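PDB 2DBY: GTP-binding protein, which binds GDP in its P-loop GTPase domain and is probably a ribosome-binding ATPase of the YchF/OLA1 subfamily. Local coordinates for residues W329-L332 with V333-G336; K352-E355 with V356-G359; L147-L150 with R151-R155. All coordinates share one frame; numbering follows the deposited sequence.

Interaction 1: residues W329-L332 with V333-G336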
loop_
_atom_site.group_PDB
_atom_site.type_symbol
_atom_site.label_atom_id
_atom_site.label_comp_id
_atom_site.label_asym_id
_atom_site.label_seq_id
_atom_site.Cartn_x
_atom_site.Cartn_y
_atom_site.Cartn_z
ATOM N N TRP A 329 13.035 7.607 -16.013
ATOM C CA TRP A 329 13.259 8.980 -15.600
ATOM C C TRP A 329 14.730 9.369 -15.572
ATOM O O TRP A 329 15.076 10.499 -15.899
ATOM C CB TRP A 329 12.663 9.229 -14.203
ATOM C CG TRP A 329 13.476 8.577 -13.124
ATOM C CD1 TRP A 329 13.415 7.269 -12.726
ATOM C CD2 TRP A 329 14.528 9.178 -12.362
ATOM N NE1 TRP A 329 14.359 7.016 -11.773
ATOM C CE2 TRP A 329 15.061 8.171 -11.528
ATOM C CE3 TRP A 329 15.080 10.467 -12.307
ATOM C CZ2 TRP A 329 16.118 8.408 -10.648
ATOM C CZ3 TRP A 329 16.142 10.702 -11.419
ATOM C CH2 TRP A 329 16.641 9.674 -10.610
ATOM N N ASP A 330 15.585 8.435 -15.175
ATOM C CA ASP A 330 17.005 8.734 -15.064
ATOM C C ASP A 330 17.645 8.992 -16.422
ATOM O O ASP A 330 18.591 9.779 -16.527
ATOM C CB ASP A 330 17.743 7.600 -14.358
ATOM C CG ASP A 330 17.443 6.251 -14.958
ATOM O OD1 ASP A 330 18.387 5.466 -15.189
ATOM O OD2 ASP A 330 16.261 5.966 -15.189
ATOM N N LYS A 331 17.118 8.342 -17.454
ATOM C CA LYS A 331 17.657 8.527 -18.799
ATOM C C LYS A 331 17.129 9.837 -19.375
ATOM O O LYS A 331 17.802 10.482 -20.185
ATOM C CB LYS A 331 17.267 7.348 -19.706
ATOM C CG LYS A 331 17.783 5.995 -19.252
ATOM C CD LYS A 331 19.290 5.969 -19.044
ATOM C CE LYS A 331 20.073 6.149 -20.352
ATOM N NZ LYS A 331 21.554 6.132 -20.111
ATOM N N LEU A 332 15.920 10.239 -18.986
ATOM C CA LEU A 332 15.399 11.509 -19.474
ATOM C C LEU A 332 16.248 12.614 -18.825
ATOM O O LEU A 332 16.601 13.614 -19.460
ATOM C CB LEU A 332 13.921 11.691 -19.089
ATOM C CG LEU A 332 13.210 12.938 -19.624
ATOM C CD1 LEU A 332 13.377 13.021 -21.162
ATOM C CD2 LEU A 332 11.713 12.867 -19.247
ATOM N N VAL A 333 16.559 12.439 -17.544
ATOM C CA VAL A 333 17.374 13.428 -16.838
ATOM C C VAL A 333 18.792 13.449 -17.436
ATOM O O VAL A 333 19.360 14.520 -17.668
ATOM C CB VAL A 333 17.466 13.101 -15.325
ATOM C CG1 VAL A 333 18.477 14.020 -14.624
ATOM C CG2 VAL A 333 16.069 13.291 -14.679
ATOM N N GLU A 334 19.357 12.271 -17.662
ATOM C CA GLU A 334 20.714 12.196 -18.213
ATOM C C GLU A 334 20.793 12.851 -19.591
ATOM O O GLU A 334 21.785 13.513 -19.915
ATOM C CB GLU A 334 21.182 10.745 -18.310
ATOM C CG GLU A 334 22.617 10.620 -18.854
ATOM C CD GLU A 334 23.105 9.186 -18.865
ATOM O OE1 GLU A 334 24.286 8.958 -19.220
ATOM O OE2 GLU A 334 22.315 8.284 -18.514
ATOM N N ALA A 335 19.756 12.665 -20.405
ATOM C CA ALA A 335 19.730 13.265 -21.741
ATOM C C ALA A 335 19.545 14.784 -21.700
ATOM O O ALA A 335 20.129 15.511 -22.512
ATOM C CB ALA A 335 18.625 12.635 -22.576
ATOM N N GLY A 336 18.718 15.267 -20.774
ATOM C CA GLY A 336 18.487 16.692 -20.643
ATOM C C GLY A 336 17.159 17.200 -21.194
ATOM O O GLY A 336 16.920 18.404 -21.240
#
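Helix 329-335, two turns in the C-terminal TGS-type domain, is held by i to i+4 bonds between Trp329-Leu332 and Val333-Gly336. Val333 N gives to Trp329 O at 2.9 Å, Glu334 N to Asp330 O at 2.8 Å, and Ala335 N to Lys331 O. Gly336 N closes the series on Leu332 O at 3.0 Å; Gly336 then leaves the helix with a positive phi of 104°, a conformation that suits glycine. Two pairs of side chains lie side by side, pointing the same way. Val333 CG2 approaches the six-membered part of the Trp329 indole obliquely, 3.8 Å from CE3, and both residues face helix 48-57. Lys331 bends at chi2 and chi3, which brings NZ round to Glu334 OE2 at 2.8 Å, while the extended Glu334 chain meets it with the ammonium above the carboxylate plane. Trp346 forms a cation-pi contact with Lys331, and Arg49 forms one with Trp329. Leu332 packs against Phe57 of helix 48-57, Trp338 of helix 338-343 and Val361 of strand 360-365. The salt bridge, made across one turn, adds a charged side-chain link to the four backbone bonds, and the Lys331 ammonium is probably stabilised by both the Glu334 carboxylate and the Trp346 ring.

Interaction 2: residues K352-E355 with V356-G359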
loop_
_atom_site.group_PDB
_atom_site.type_symbol
_atom_site.label_atom_id
_atom_site.label_comp_id
_atom_site.label_asym_id
_atom_site.label_seq_id
_atom_site.Cartn_x
_atom_site.Cartn_y
_atom_site.Cartn_z
ATOM N N LYS A 352 0.172 -1.336 -26.641
ATOM C CA LYS A 352 -0.816 -1.763 -25.652
ATOM C C LYS A 352 -0.412 -2.953 -24.778
ATOM O O LYS A 352 -1.040 -3.215 -23.754
ATOM C CB LYS A 352 -2.140 -2.067 -26.363
ATOM C CG LYS A 352 -2.512 -1.004 -27.407
ATOM C CD LYS A 352 -3.808 -1.315 -28.136
ATOM C CE LYS A 352 -3.868 -0.566 -29.466
ATOM N NZ LYS A 352 -3.548 0.889 -29.340
ATOM N N ASP A 353 0.643 -3.654 -25.170
ATOM C CA ASP A 353 1.132 -4.833 -24.447
ATOM C C ASP A 353 2.217 -4.507 -23.414
ATOM O O ASP A 353 2.621 -5.366 -22.625
ATOM C CB ASP A 353 1.734 -5.803 -25.453
ATOM C CG ASP A 353 2.898 -5.173 -26.231
ATOM O OD1 ASP A 353 2.682 -4.125 -26.885
ATOM O OD2 ASP A 353 4.024 -5.717 -26.180
ATOM N N TYR A 354 2.704 -3.272 -23.436
ATOM C CA TYR A 354 3.775 -2.858 -22.534
ATOM C C TYR A 354 3.365 -2.717 -21.068
ATOM O O TYR A 354 2.427 -1.990 -20.758
ATOM C CB TYR A 354 4.354 -1.525 -23.012
ATOM C CG TYR A 354 5.441 -1.010 -22.122
ATOM C CD1 TYR A 354 6.651 -1.699 -22.005
ATOM C CD2 TYR A 354 5.263 0.153 -21.368
ATOM C CE1 TYR A 354 7.655 -1.249 -21.165
ATOM C CE2 TYR A 354 6.267 0.620 -20.518
ATOM C CZ TYR A 354 7.460 -0.090 -20.422
ATOM O OH TYR A 354 8.463 0.342 -19.589
ATOM N N GLU A 355 4.066 -3.425 -20.181
ATOM C CA GLU A 355 3.803 -3.318 -18.750
ATOM C C GLU A 355 4.667 -2.171 -18.216
ATOM O O GLU A 355 5.901 -2.188 -18.353
ATOM C CB GLU A 355 4.147 -4.630 -18.032
ATOM C CG GLU A 355 2.997 -5.640 -18.070
ATOM C CD GLU A 355 3.399 -7.040 -17.639
ATOM O OE1 GLU A 355 4.113 -7.182 -16.625
ATOM O OE2 GLU A 355 2.984 -8.004 -18.318
ATOM N N VAL A 356 4.020 -1.175 -17.613
ATOM C CA VAL A 356 4.737 -0.020 -17.083
ATOM C C VAL A 356 5.710 -0.421 -15.987
ATOM O O VAL A 356 5.433 -1.308 -15.176
ATOM C CB VAL A 356 3.764 1.035 -16.539
ATOM C CG1 VAL A 356 4.544 2.223 -15.973
ATOM C CG2 VAL A 356 2.845 1.513 -17.659
ATOM N N GLN A 357 6.860 0.237 -15.956
ATOM C CA GLN A 357 7.862 -0.074 -14.950
ATOM C C GLN A 357 8.003 1.126 -14.029
ATOM O O GLN A 357 7.796 2.256 -14.449
ATOM C CB GLN A 357 9.206 -0.379 -15.626
ATOM C CG GLN A 357 9.192 -1.643 -16.477
ATOM C CD GLN A 357 10.468 -1.794 -17.301
ATOM O OE1 GLN A 357 10.618 -1.180 -18.361
ATOM N NE2 GLN A 357 11.403 -2.598 -16.801
ATOM N N ASP A 358 8.346 0.881 -12.772
ATOM C CA ASP A 358 8.500 1.978 -11.847
ATOM C C ASP A 358 9.561 2.942 -12.404
ATOM O O ASP A 358 10.605 2.510 -12.907
ATOM C CB ASP A 358 8.943 1.453 -10.489
ATOM C CG ASP A 358 8.956 2.524 -9.446
ATOM O OD1 ASP A 358 10.006 3.177 -9.258
ATOM O OD2 ASP A 358 7.900 2.715 -8.824
ATOM N N GLY A 359 9.267 4.235 -12.322
ATOM C CA GLY A 359 10.184 5.263 -12.802
ATOM C C GLY A 359 10.020 5.661 -14.259
ATOM O O GLY A 359 10.684 6.591 -14.744
#
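Tyr354 and Gln357 meet across an irregular connection between strands 348-350 and 360-365, the outer strands of the three-stranded antiparallel sheet in the C-terminal TGS-type domain. The phenol oxygen Tyr354 OH lies 2.9 Å from Gln357 OE1, which sits at the ring edge near its plane. Ring and amide planes are 78° apart, and the two side chains cross at about a right angle. With CG anti to the backbone N (chi1 179°), the tyrosine ring runs forward along the chain; Val356 N lies over one ring face, and Tyr354 CE2 is 3.8 Å from Val356 CA. Tyr354 OH also has Asp360 OD2 as a partner, and the same oxygen accepts from Gln357 N, so that one carboxylate ties both residues of the pair to the start of strand 360-365. Farther out, Val356 packs on Leu285, Phe287 and Ala309, and backbone bonds join Tyr354 to Ala306 and Val356 to Thr304. Glu355 directs its carboxylate to a salt bridge with Lys305, whose NZ also bonds Asp353 O. On the glutamine, the aliphatic CG packs 3.8 Å from both Tyr354 OH and Glu355 O.

Interaction 3: residues L147-L150 with R151-R155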
loop_
_atom_site.group_PDB
_atom_site.type_symbol
_atom_site.label_atom_id
_atom_site.label_comp_id
_atom_site.label_asym_id
_atom_site.label_seq_id
_atom_site.Cartn_x
_atom_site.Cartn_y
_atom_site.Cartn_z
ATOM N N LEU A 147 -16.234 -24.226 -0.361
ATOM C CA LEU A 147 -15.956 -25.639 -0.643
ATOM C C LEU A 147 -17.237 -26.351 -1.058
ATOM O O LEU A 147 -17.241 -27.156 -1.990
ATOM C CB LEU A 147 -15.338 -26.332 0.581
ATOM C CG LEU A 147 -13.851 -26.032 0.852
ATOM C CD1 LEU A 147 -13.459 -26.537 2.218
ATOM C CD2 LEU A 147 -12.983 -26.710 -0.232
ATOM N N GLU A 148 -18.328 -26.036 -0.374
ATOM C CA GLU A 148 -19.613 -26.658 -0.697
ATOM C C GLU A 148 -20.087 -26.245 -2.081
ATOM O O GLU A 148 -20.481 -27.091 -2.875
ATOM C CB GLU A 148 -20.676 -26.282 0.345
ATOM C CG GLU A 148 -20.280 -26.632 1.778
ATOM C CD GLU A 148 -21.411 -27.250 2.592
ATOM O OE1 GLU A 148 -21.235 -27.414 3.823
ATOM O OE2 GLU A 148 -22.466 -27.580 2.004
ATOM N N ARG A 149 -20.054 -24.943 -2.360
ATOM C CA ARG A 149 -20.477 -24.407 -3.644
ATOM C C ARG A 149 -19.589 -24.859 -4.796
ATOM O O ARG A 149 -20.099 -25.290 -5.831
ATOM C CB ARG A 149 -20.495 -22.873 -3.610
ATOM C CG ARG A 149 -21.745 -22.263 -2.991
ATOM C CD ARG A 149 -22.674 -21.766 -4.094
ATOM N NE ARG A 149 -22.997 -22.833 -5.036
ATOM C CZ ARG A 149 -23.507 -22.645 -6.250
ATOM N NH1 ARG A 149 -23.758 -21.418 -6.689
ATOM N NH2 ARG A 149 -23.762 -23.688 -7.027
ATOM N N LEU A 150 -18.270 -24.766 -4.628
ATOM C CA LEU A 150 -17.337 -25.169 -5.688
ATOM C C LEU A 150 -17.397 -26.655 -6.023
ATOM O O LEU A 150 -17.226 -27.042 -7.190
ATOM C CB LEU A 150 -15.895 -24.787 -5.299
ATOM C CG LEU A 150 -15.607 -23.281 -5.387
ATOM C CD1 LEU A 150 -14.258 -22.968 -4.718
ATOM C CD2 LEU A 150 -15.566 -22.846 -6.850
ATOM N N ARG A 151 -17.610 -27.496 -5.019
ATOM C CA ARG A 151 -17.670 -28.933 -5.267
ATOM C C ARG A 151 -18.877 -29.233 -6.155
ATOM O O ARG A 151 -18.824 -30.112 -7.012
ATOM C CB ARG A 151 -17.778 -29.710 -3.960
ATOM C CG ARG A 151 -17.313 -31.167 -4.082
ATOM C CD ARG A 151 -17.483 -31.905 -2.769
ATOM N NE ARG A 151 -16.885 -31.186 -1.646
ATOM C CZ ARG A 151 -15.577 -31.060 -1.446
ATOM N NH1 ARG A 151 -14.715 -31.616 -2.290
ATOM N NH2 ARG A 151 -15.129 -30.362 -0.407
ATOM N N LYS A 152 -19.963 -28.491 -5.964
ATOM C CA LYS A 152 -21.149 -28.702 -6.795
ATOM C C LYS A 152 -20.904 -28.147 -8.202
ATOM O O LYS A 152 -21.227 -28.791 -9.196
ATOM C CB LYS A 152 -22.371 -28.022 -6.169
ATOM C CG LYS A 152 -23.381 -28.989 -5.562
ATOM C CD LYS A 152 -24.063 -29.817 -6.648
ATOM C CE LYS A 152 -25.025 -30.852 -6.066
ATOM N NZ LYS A 152 -25.743 -31.601 -7.145
ATOM N N GLU A 153 -20.304 -26.964 -8.285
ATOM C CA GLU A 153 -20.028 -26.328 -9.573
ATOM C C GLU A 153 -19.001 -27.080 -10.426
ATOM O O GLU A 153 -19.100 -27.109 -11.657
ATOM C CB GLU A 153 -19.516 -24.896 -9.366
ATOM C CG GLU A 153 -20.449 -23.985 -8.593
ATOM C CD GLU A 153 -19.912 -22.566 -8.487
ATOM O OE1 GLU A 153 -20.711 -21.663 -8.149
ATOM O OE2 GLU A 153 -18.700 -22.353 -8.741
ATOM N N ALA A 154 -18.001 -27.659 -9.770
ATOM C CA ALA A 154 -16.947 -28.384 -10.478
ATOM C C ALA A 154 -17.481 -29.652 -11.151
ATOM O O ALA A 154 -16.993 -30.059 -12.211
ATOM C CB ALA A 154 -15.822 -28.735 -9.503
ATOM N N ARG A 155 -18.476 -30.284 -10.542
ATOM C CA ARG A 155 -19.030 -31.513 -11.126
ATOM C C ARG A 155 -19.689 -31.193 -12.459
ATOM O O ARG A 155 -19.735 -32.035 -13.361
ATOM C CB ARG A 155 -20.063 -32.160 -10.187
ATOM C CG ARG A 155 -20.739 -33.442 -10.743
ATOM C CD ARG A 155 -19.725 -34.564 -10.992
ATOM N NE ARG A 155 -20.332 -35.794 -11.515
ATOM C CZ ARG A 155 -20.757 -35.961 -12.768
ATOM N NH1 ARG A 155 -20.651 -34.977 -13.648
ATOM N NH2 ARG A 155 -21.279 -37.126 -13.143
#
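Arg149 O takes two backbone N-H groups: Glu153 N at 3.0 Å, lying in the carbonyl plane with an N-H...O angle of 161°, and Lys152 N in a weak, bent bond at 3.2 Å. The first belongs to the regular alpha-helical pattern of helix 124-156, which continues with Ala154 N to Leu150 O at 2.8 Å and Arg151 N to Leu147 O at 3.1 Å. The Arg149 and Glu153 side chains also meet. Bends at chi2 and chi3 bring the guanidinium forward along the helix toward Glu153, and Glu153 OE1 settles over one guanidinium face, 3.4 Å from Arg149 NH1. The guanidinium and carboxylate planes are 81° apart and no N-H points at the oxygen, so this salt bridge works by charge alone. The other oxygen, Glu153 OE2, lies 3.7 Å from Leu150 CD2 and forms a salt bridge with Arg160, which probably steadies the carboxylate. Arg151 CB rests 3.3 Å from Leu147 O, while its guanidinium reaches Glu168. The stretch lies in a predicted coiled coil: Leu147 and Leu150 pack on Leu164 of helix 161-175, with Ala167 also against Leu147, and the Arg151-Glu168 salt bridge ties the two helices beside this apolar seam.

How the interactions relate
Interactions 1 and 2 share the C-terminal domain: their centres are 18 Å apart, and Trp329 N lies 2.9 Å from Gly359 O, a probable hydrogen bond joining the start of the helix to the end of the connection. Interaction 3 stands apart on helix 124-156, its nearest atoms about 42 Å from interaction 1 and about 26 Å from interaction 2. Each buries few residues: Leu332 and Ala335, Val356, and Leu147 and Leu150 respectively, while charged side chains stay exposed or partly exposed. Both helical contacts rest on i to i+4 backbone bonds plus one salt bridge, hydrogen-bonded in interaction 1 but purely electrostatic in interaction 3. Interaction 2, without helix, is held by side-chain polar contacts and backbone bonds to neighbouring parts of the domain.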